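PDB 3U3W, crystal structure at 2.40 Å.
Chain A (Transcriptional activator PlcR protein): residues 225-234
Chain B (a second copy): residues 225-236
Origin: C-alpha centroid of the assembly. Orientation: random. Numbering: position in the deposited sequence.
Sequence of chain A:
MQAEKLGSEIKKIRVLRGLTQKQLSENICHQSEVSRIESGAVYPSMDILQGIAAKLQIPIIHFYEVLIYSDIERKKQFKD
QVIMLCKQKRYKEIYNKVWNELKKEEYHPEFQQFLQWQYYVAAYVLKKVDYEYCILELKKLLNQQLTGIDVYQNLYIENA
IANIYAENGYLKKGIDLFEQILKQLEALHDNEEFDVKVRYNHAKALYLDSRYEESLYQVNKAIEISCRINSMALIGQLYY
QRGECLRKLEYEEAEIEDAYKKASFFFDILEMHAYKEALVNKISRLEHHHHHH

Chain A, residues 225-234: ISCRINSMAL
Chain B 225-236: ISCRINSMALIG

Two methionine side chains come unusually close at mid-chain: A:Met232 CG and B:Met232 CG lie only 3.0 Å apart, closer than two saturated carbons normally pack, at the center of a contact between identical segments of two copies of PlcR. The example illustrates how a homodimer can join two short loops through a minimal antiparallel bridge, with each chain supplying the same donor and the same acceptor.

The register is centered on A:Ser231 and B:Ser231, whose CA atoms are 5.1 Å apart. The CA atoms of A:Asn230 and B:Met232 are 4.8 Å apart, as are those of A:Met232 and B:Asn230, so the chains run in opposite directions. Two hydrogen bonds close the single bridge: B:Met232 N donates to A:Asn230 O at 2.9 Å (161°), and A:Met232 N donates to B:Asn230 O at 2.8 Å (155°). Each acceptor also receives a CA-H...O contact, from B:Ser231 CA to A:Asn230 O and from A:Ser231 CA to B:Asn230 O, both 3.4 Å.

The backbone reaches this bridge by leaving a helix abruptly. Residues 225-228 are helical in both chains; residue 229 has phi/psi of -97/6 in A and -95/1 in B. Positive phi follows at A:Asn230 (54/45) and B:Asn230 (63/37), then extended values at A:Ser231 (-104/136) and B:Ser231 (-98/137). The turn is held from within, A:Ser231 N donating to A:Ser226 O at 2.9 Å and B:Ser231 N to B:Ser226 O at 3.0 Å. The methionines adopt -109/-2 in A and -107/-3 in B.

With CA-to-CB pointing away from the partner at both serines and toward it at both methionines, the latter provide the largest covered areas. A:Met232 is m, t, m; B:Met232 is m, t, with chi3 at -95°, between wells. Their methyls reach back over the opposing turn: A:Met232 CE lies 3.0 Å from B:Ser231 O, and B:Met232 CE lies 3.2 Å from A:Ser231 O. B:Met232 CE packs against A:Cys227 SG at 4.4 Å, and A:Met232 CE lies 4.2 Å from B:Cys227 CA; A:Met232 CE also touches B:Ile235 CD1 at 4.2 Å.

The asparagines pack beside the methionines, both with chi1 m. A:Asn230 CB approaches B:Ala233 N at 3.5 Å, and B:Asn230 CB approaches A:Ala233 N at 3.7 Å. Beyond the alanines, A:Leu234 and B:Leu234 occupy N-cap positions. In all, 496 Å² is buried, both sides summed, most of it on the methionines and asparagines that border the single bridge.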

ATOM      1  N   ILE A 225      -7.394 -12.244  -5.247  1.00 26.43           N
ATOM      2  CA  ILE A 225      -7.006 -10.856  -5.018  1.00 31.81           C
ATOM      3  C   ILE A 225      -5.762 -10.761  -4.137  1.00 26.43           C
ATOM      4  O   ILE A 225      -4.887  -9.939  -4.377  1.00 30.18           O
ATOM      5  CB  ILE A 225      -8.137 -10.033  -4.381  1.00 29.95           C
ATOM      6  CG1 ILE A 225      -9.358 -10.023  -5.311  1.00 33.08           C
ATOM      7  CG2 ILE A 225      -7.663  -8.600  -4.096  1.00 18.97           C
ATOM      8  CD1 ILE A 225     -10.595  -9.447  -4.676  1.00 29.54           C
ATOM      9  N   SER A 226      -5.693 -11.610  -3.121  1.00 26.39           N
ATOM     10  CA  SER A 226      -4.559 -11.621  -2.211  1.00 33.93           C
ATOM     11  C   SER A 226      -3.254 -11.980  -2.929  1.00 33.10           C
ATOM     12  O   SER A 226      -2.251 -11.295  -2.758  1.00 27.37           O
ATOM     13  CB  SER A 226      -4.801 -12.585  -1.054  1.00 28.53           C
ATOM     14  OG  SER A 226      -5.801 -12.082  -0.198  1.00 35.22           O
ATOM     15  N   CYS A 227      -3.266 -13.053  -3.719  1.00 25.88           N
ATOM     16  CA  CYS A 227      -2.070 -13.436  -4.478  1.00 34.79           C
ATOM     17  C   CYS A 227      -1.617 -12.384  -5.503  1.00 30.25           C
ATOM     18  O   CYS A 227      -0.431 -12.119  -5.645  1.00 36.45           O
ATOM     19  CB  CYS A 227      -2.255 -14.799  -5.134  1.00 21.44           C
ATOM     20  SG  CYS A 227      -2.453 -16.101  -3.906  1.00 39.94           S
ATOM     21  N   ARG A 228      -2.568 -11.763  -6.177  1.00 29.98           N
ATOM     22  CA  ARG A 228      -2.262 -10.740  -7.162  1.00 31.92           C
ATOM     23  C   ARG A 228      -1.625  -9.501  -6.544  1.00 28.70           C
ATOM     24  O   ARG A 228      -0.779  -8.862  -7.168  1.00 34.26           O
ATOM     25  CB  ARG A 228      -3.518 -10.354  -7.962  1.00 29.64           C
ATOM     26  CG  ARG A 228      -3.324  -9.122  -8.824  1.00 33.86           C
ATOM     27  CD  ARG A 228      -4.444  -8.950  -9.854  1.00 43.23           C
ATOM     28  NE  ARG A 228      -5.760  -8.869  -9.234  1.00 44.12           N
ATOM     29  CZ  ARG A 228      -6.208  -7.802  -8.583  1.00 39.65           C
ATOM     30  NH1 ARG A 228      -5.444  -6.723  -8.474  1.00 42.31           N
ATOM     31  NH2 ARG A 228      -7.421  -7.813  -8.044  1.00 41.43           N
ATOM     32  N   ILE A 229      -2.036  -9.142  -5.334  1.00 24.25           N
ATOM     33  CA  ILE A 229      -1.441  -7.971  -4.678  1.00 26.47           C
ATOM     34  C   ILE A 229      -0.327  -8.360  -3.690  1.00 27.34           C
ATOM     35  O   ILE A 229       0.209  -7.528  -2.989  1.00 23.97           O
ATOM     36  CB  ILE A 229      -2.510  -7.075  -3.994  1.00 24.73           C
ATOM     37  CG1 ILE A 229      -3.086  -7.733  -2.740  1.00 25.07           C
ATOM     38  CG2 ILE A 229      -3.635  -6.732  -4.974  1.00 25.96           C
ATOM     39  CD1 ILE A 229      -4.126  -6.857  -2.046  1.00 24.77           C
ATOM     40  N   ASN A 230       0.012  -9.641  -3.658  1.00 26.61           N
ATOM     41  CA  ASN A 230       1.001 -10.152  -2.722  1.00 31.13           C
ATOM     42  C   ASN A 230       0.732  -9.821  -1.256  1.00 28.72           C
ATOM     43  O   ASN A 230       1.646  -9.439  -0.521  1.00 30.06           O
ATOM     44  CB  ASN A 230       2.400  -9.695  -3.132  1.00 29.99           C
ATOM     45  CG  ASN A 230       2.768 -10.158  -4.531  1.00 28.82           C
ATOM     46  OD1 ASN A 230       3.145  -9.356  -5.381  1.00 42.62           O
ATOM     47  ND2 ASN A 230       2.644 -11.454  -4.776  1.00 27.28           N
ATOM     48  N   SER A 231      -0.516  -9.994  -0.833  1.00 29.87           N
ATOM     49  CA  SER A 231      -0.906  -9.755   0.554  1.00 28.97           C
ATOM     50  C   SER A 231      -1.095 -11.052   1.326  1.00 25.91           C
ATOM     51  O   SER A 231      -1.716 -11.989   0.827  1.00 24.99           O
ATOM     52  CB  SER A 231      -2.196  -8.944   0.606  1.00 28.45           C
ATOM     53  OG  SER A 231      -2.363  -8.349   1.870  1.00 34.17           O
ATOM     54  N   MET A 232      -0.564 -11.078   2.546  1.00 29.89           N
ATOM     55  CA  MET A 232      -0.603 -12.242   3.432  1.00 26.25           C
ATOM     56  C   MET A 232      -1.558 -11.975   4.577  1.00 25.23           C
ATOM     57  O   MET A 232      -1.715 -12.818   5.465  1.00 31.32           O
ATOM     58  CB  MET A 232       0.771 -12.457   4.093  1.00 30.97           C
ATOM     59  CG  MET A 232       1.796 -13.172   3.305  1.00 32.60           C
ATOM     60  SD  MET A 232       3.151 -13.758   4.333  1.00 34.02           S
ATOM     61  CE  MET A 232       4.102 -12.255   4.558  1.00 30.76           C
ATOM     62  N   ALA A 233      -2.138 -10.782   4.607  1.00 24.39           N
ATOM     63  CA  ALA A 233      -2.883 -10.348   5.787  1.00 30.47           C
ATOM     64  C   ALA A 233      -3.996 -11.346   6.216  1.00 30.50           C
ATOM     65  O   ALA A 233      -4.116 -11.708   7.391  1.00 24.04           O
ATOM     66  CB  ALA A 233      -3.443  -8.931   5.563  1.00 22.92           C
ATOM     67  N   LEU A 234      -4.786 -11.802   5.250  1.00 25.63           N
ATOM     68  CA  LEU A 234      -5.901 -12.691   5.530  1.00 28.26           C
ATOM     69  C   LEU A 234      -5.790 -14.034   4.816  1.00 30.12           C
ATOM     70  O   LEU A 234      -6.724 -14.833   4.854  1.00 29.86           O
ATOM     71  CB  LEU A 234      -7.220 -12.006   5.154  1.00 26.23           C
ATOM     72  CG  LEU A 234      -7.591 -10.825   6.053  1.00 33.80           C
ATOM     73  CD1 LEU A 234      -8.999 -10.423   5.796  1.00 31.24           C
ATOM     74  CD2 LEU A 234      -7.414 -11.206   7.527  1.00 27.52           C
TER
ATOM     75  N   ILE B 225      10.547  -7.426   8.093  1.00 28.89           N
ATOM     76  CA  ILE B 225       9.721  -6.379   7.490  1.00 36.15           C
ATOM     77  C   ILE B 225       8.591  -6.976   6.643  1.00 30.80           C
ATOM     78  O   ILE B 225       7.461  -6.481   6.655  1.00 24.11           O
ATOM     79  CB  ILE B 225      10.555  -5.440   6.606  1.00 32.75           C
ATOM     80  CG1 ILE B 225      11.670  -4.804   7.430  1.00 25.10           C
ATOM     81  CG2 ILE B 225       9.668  -4.350   5.950  1.00 25.64           C
ATOM     82  CD1 ILE B 225      12.620  -3.999   6.592  1.00 27.96           C
ATOM     83  N   SER B 226       8.900  -8.038   5.910  1.00 25.60           N
ATOM     84  CA  SER B 226       7.910  -8.654   5.039  1.00 33.16           C
ATOM     85  C   SER B 226       6.728  -9.163   5.859  1.00 36.88           C
ATOM     86  O   SER B 226       5.587  -8.843   5.551  1.00 26.38           O
ATOM     87  CB  SER B 226       8.523  -9.782   4.213  1.00 28.83           C
ATOM     88  OG  SER B 226       9.208  -9.256   3.092  1.00 30.13           O
ATOM     89  N   CYS B 227       7.010  -9.938   6.908  1.00 27.20           N
ATOM     90  CA  CYS B 227       5.967 -10.403   7.822  1.00 34.25           C
ATOM     91  C   CYS B 227       5.188  -9.293   8.524  1.00 28.43           C
ATOM     92  O   CYS B 227       3.979  -9.405   8.695  1.00 35.64           O
ATOM     93  CB  CYS B 227       6.527 -11.370   8.855  1.00 27.88           C
ATOM     94  SG  CYS B 227       7.125 -12.864   8.112  1.00 38.06           S
ATOM     95  N   ARG B 228       5.874  -8.228   8.914  1.00 28.51           N
ATOM     96  CA  ARG B 228       5.231  -7.125   9.620  1.00 29.58           C
ATOM     97  C   ARG B 228       4.249  -6.378   8.726  1.00 25.62           C
ATOM     98  O   ARG B 228       3.180  -5.977   9.170  1.00 37.03           O
ATOM     99  CB  ARG B 228       6.264  -6.168  10.218  1.00 29.64           C
ATOM    100  CG  ARG B 228       5.658  -4.890  10.791  1.00 42.82           C
ATOM    101  CD  ARG B 228       6.647  -4.118  11.661  1.00 31.75           C
ATOM    102  NE  ARG B 228       7.905  -3.833  10.984  1.00 40.96           N
ATOM    103  CZ  ARG B 228       8.078  -2.862  10.089  1.00 47.30           C
ATOM    104  NH1 ARG B 228       7.063  -2.071   9.742  1.00 36.98           N
ATOM    105  NH2 ARG B 228       9.275  -2.679   9.539  1.00 36.96           N
ATOM    106  N   ILE B 229       4.597  -6.208   7.462  1.00 31.18           N
ATOM    107  CA  ILE B 229       3.723  -5.487   6.553  1.00 23.80           C
ATOM    108  C   ILE B 229       2.809  -6.424   5.757  1.00 30.48           C
ATOM    109  O   ILE B 229       2.011  -5.972   4.941  1.00 28.36           O
ATOM    110  CB  ILE B 229       4.528  -4.547   5.636  1.00 27.96           C
ATOM    111  CG1 ILE B 229       5.204  -5.316   4.501  1.00 23.55           C
ATOM    112  CG2 ILE B 229       5.540  -3.792   6.459  1.00 26.43           C
ATOM    113  CD1 ILE B 229       6.073  -4.431   3.610  1.00 24.02           C
ATOM    114  N   ASN B 230       2.922  -7.724   6.014  1.00 27.48           N
ATOM    115  CA  ASN B 230       2.098  -8.720   5.348  1.00 25.78           C
ATOM    116  C   ASN B 230       2.282  -8.804   3.825  1.00 32.36           C
ATOM    117  O   ASN B 230       1.325  -9.042   3.078  1.00 28.59           O
ATOM    118  CB  ASN B 230       0.626  -8.512   5.712  1.00 27.50           C
ATOM    119  CG  ASN B 230       0.344  -8.804   7.181  1.00 38.17           C
ATOM    120  OD1 ASN B 230       0.723  -9.851   7.710  1.00 34.07           O
ATOM    121  ND2 ASN B 230      -0.301  -7.865   7.846  1.00 45.00           N
ATOM    122  N   SER B 231       3.526  -8.632   3.381  1.00 29.79           N
ATOM    123  CA  SER B 231       3.886  -8.751   1.971  1.00 28.96           C
ATOM    124  C   SER B 231       4.470 -10.129   1.608  1.00 25.86           C
ATOM    125  O   SER B 231       5.281 -10.680   2.338  1.00 26.02           O
ATOM    126  CB  SER B 231       4.880  -7.652   1.597  1.00 27.28           C
ATOM    127  OG  SER B 231       5.022  -7.574   0.199  1.00 40.70           O
ATOM    128  N   MET B 232       4.033 -10.671   0.475  1.00 32.86           N
ATOM    129  CA  MET B 232       4.535 -11.933  -0.057  1.00 29.04           C
ATOM    130  C   MET B 232       5.419 -11.658  -1.255  1.00 26.28           C
ATOM    131  O   MET B 232       5.933 -12.593  -1.859  1.00 37.57           O
ATOM    132  CB  MET B 232       3.392 -12.789  -0.615  1.00 33.74           C
ATOM    133  CG  MET B 232       2.327 -13.201   0.325  1.00 35.06           C
ATOM    134  SD  MET B 232       1.444 -14.609  -0.354  1.00 31.72           S
ATOM    135  CE  MET B 232       0.071 -13.785  -1.161  1.00 27.72           C
ATOM    136  N   ALA B 233       5.540 -10.393  -1.645  1.00 23.24           N
ATOM    137  CA  ALA B 233       6.158 -10.054  -2.930  1.00 32.30           C
ATOM    138  C   ALA B 233       7.528 -10.736  -3.119  1.00 36.73           C
ATOM    139  O   ALA B 233       7.815 -11.329  -4.157  1.00 25.97           O
ATOM    140  CB  ALA B 233       6.291  -8.538  -3.075  1.00 12.50           C
ATOM    141  N   LEU B 234       8.347 -10.673  -2.079  1.00 31.51           N
ATOM    142  CA  LEU B 234       9.728 -11.103  -2.160  1.00 34.87           C
ATOM    143  C   LEU B 234      10.064 -12.219  -1.156  1.00 28.12           C
ATOM    144  O   LEU B 234      11.218 -12.626  -1.055  1.00 28.07           O
ATOM    145  CB  LEU B 234      10.644  -9.890  -1.956  1.00 21.11           C
ATOM    146  CG  LEU B 234      10.761  -8.922  -3.133  1.00 32.96           C
ATOM    147  CD1 LEU B 234      12.062  -8.188  -3.035  1.00 35.54           C
ATOM    148  CD2 LEU B 234      10.725  -9.680  -4.454  1.00 37.30           C
ATOM    149  N   ILE B 235       9.057 -12.736  -0.452  1.00 23.20           N
ATOM    150  CA  ILE B 235       9.311 -13.573   0.727  1.00 24.39           C
ATOM    151  C   ILE B 235       9.803 -14.990   0.405  1.00 25.72           C
ATOM    152  O   ILE B 235      10.574 -15.566   1.171  1.00 30.08           O
ATOM    153  CB  ILE B 235       8.097 -13.616   1.726  1.00 24.75           C
ATOM    154  CG1 ILE B 235       8.554 -14.187   3.068  1.00 25.61           C
ATOM    155  CG2 ILE B 235       6.962 -14.473   1.180  1.00 24.33           C
ATOM    156  CD1 ILE B 235       8.074 -13.428   4.256  1.00 35.84           C
ATOM    157  N   GLY B 236       9.337 -15.559  -0.705  1.00 28.67           N
ATOM    158  CA  GLY B 236       9.865 -16.827  -1.184  1.00 29.86           C
ATOM    159  C   GLY B 236      11.347 -16.707  -1.546  1.00 29.31           C
ATOM    160  O   GLY B 236      12.171 -17.499  -1.101  1.00 29.21           O
TER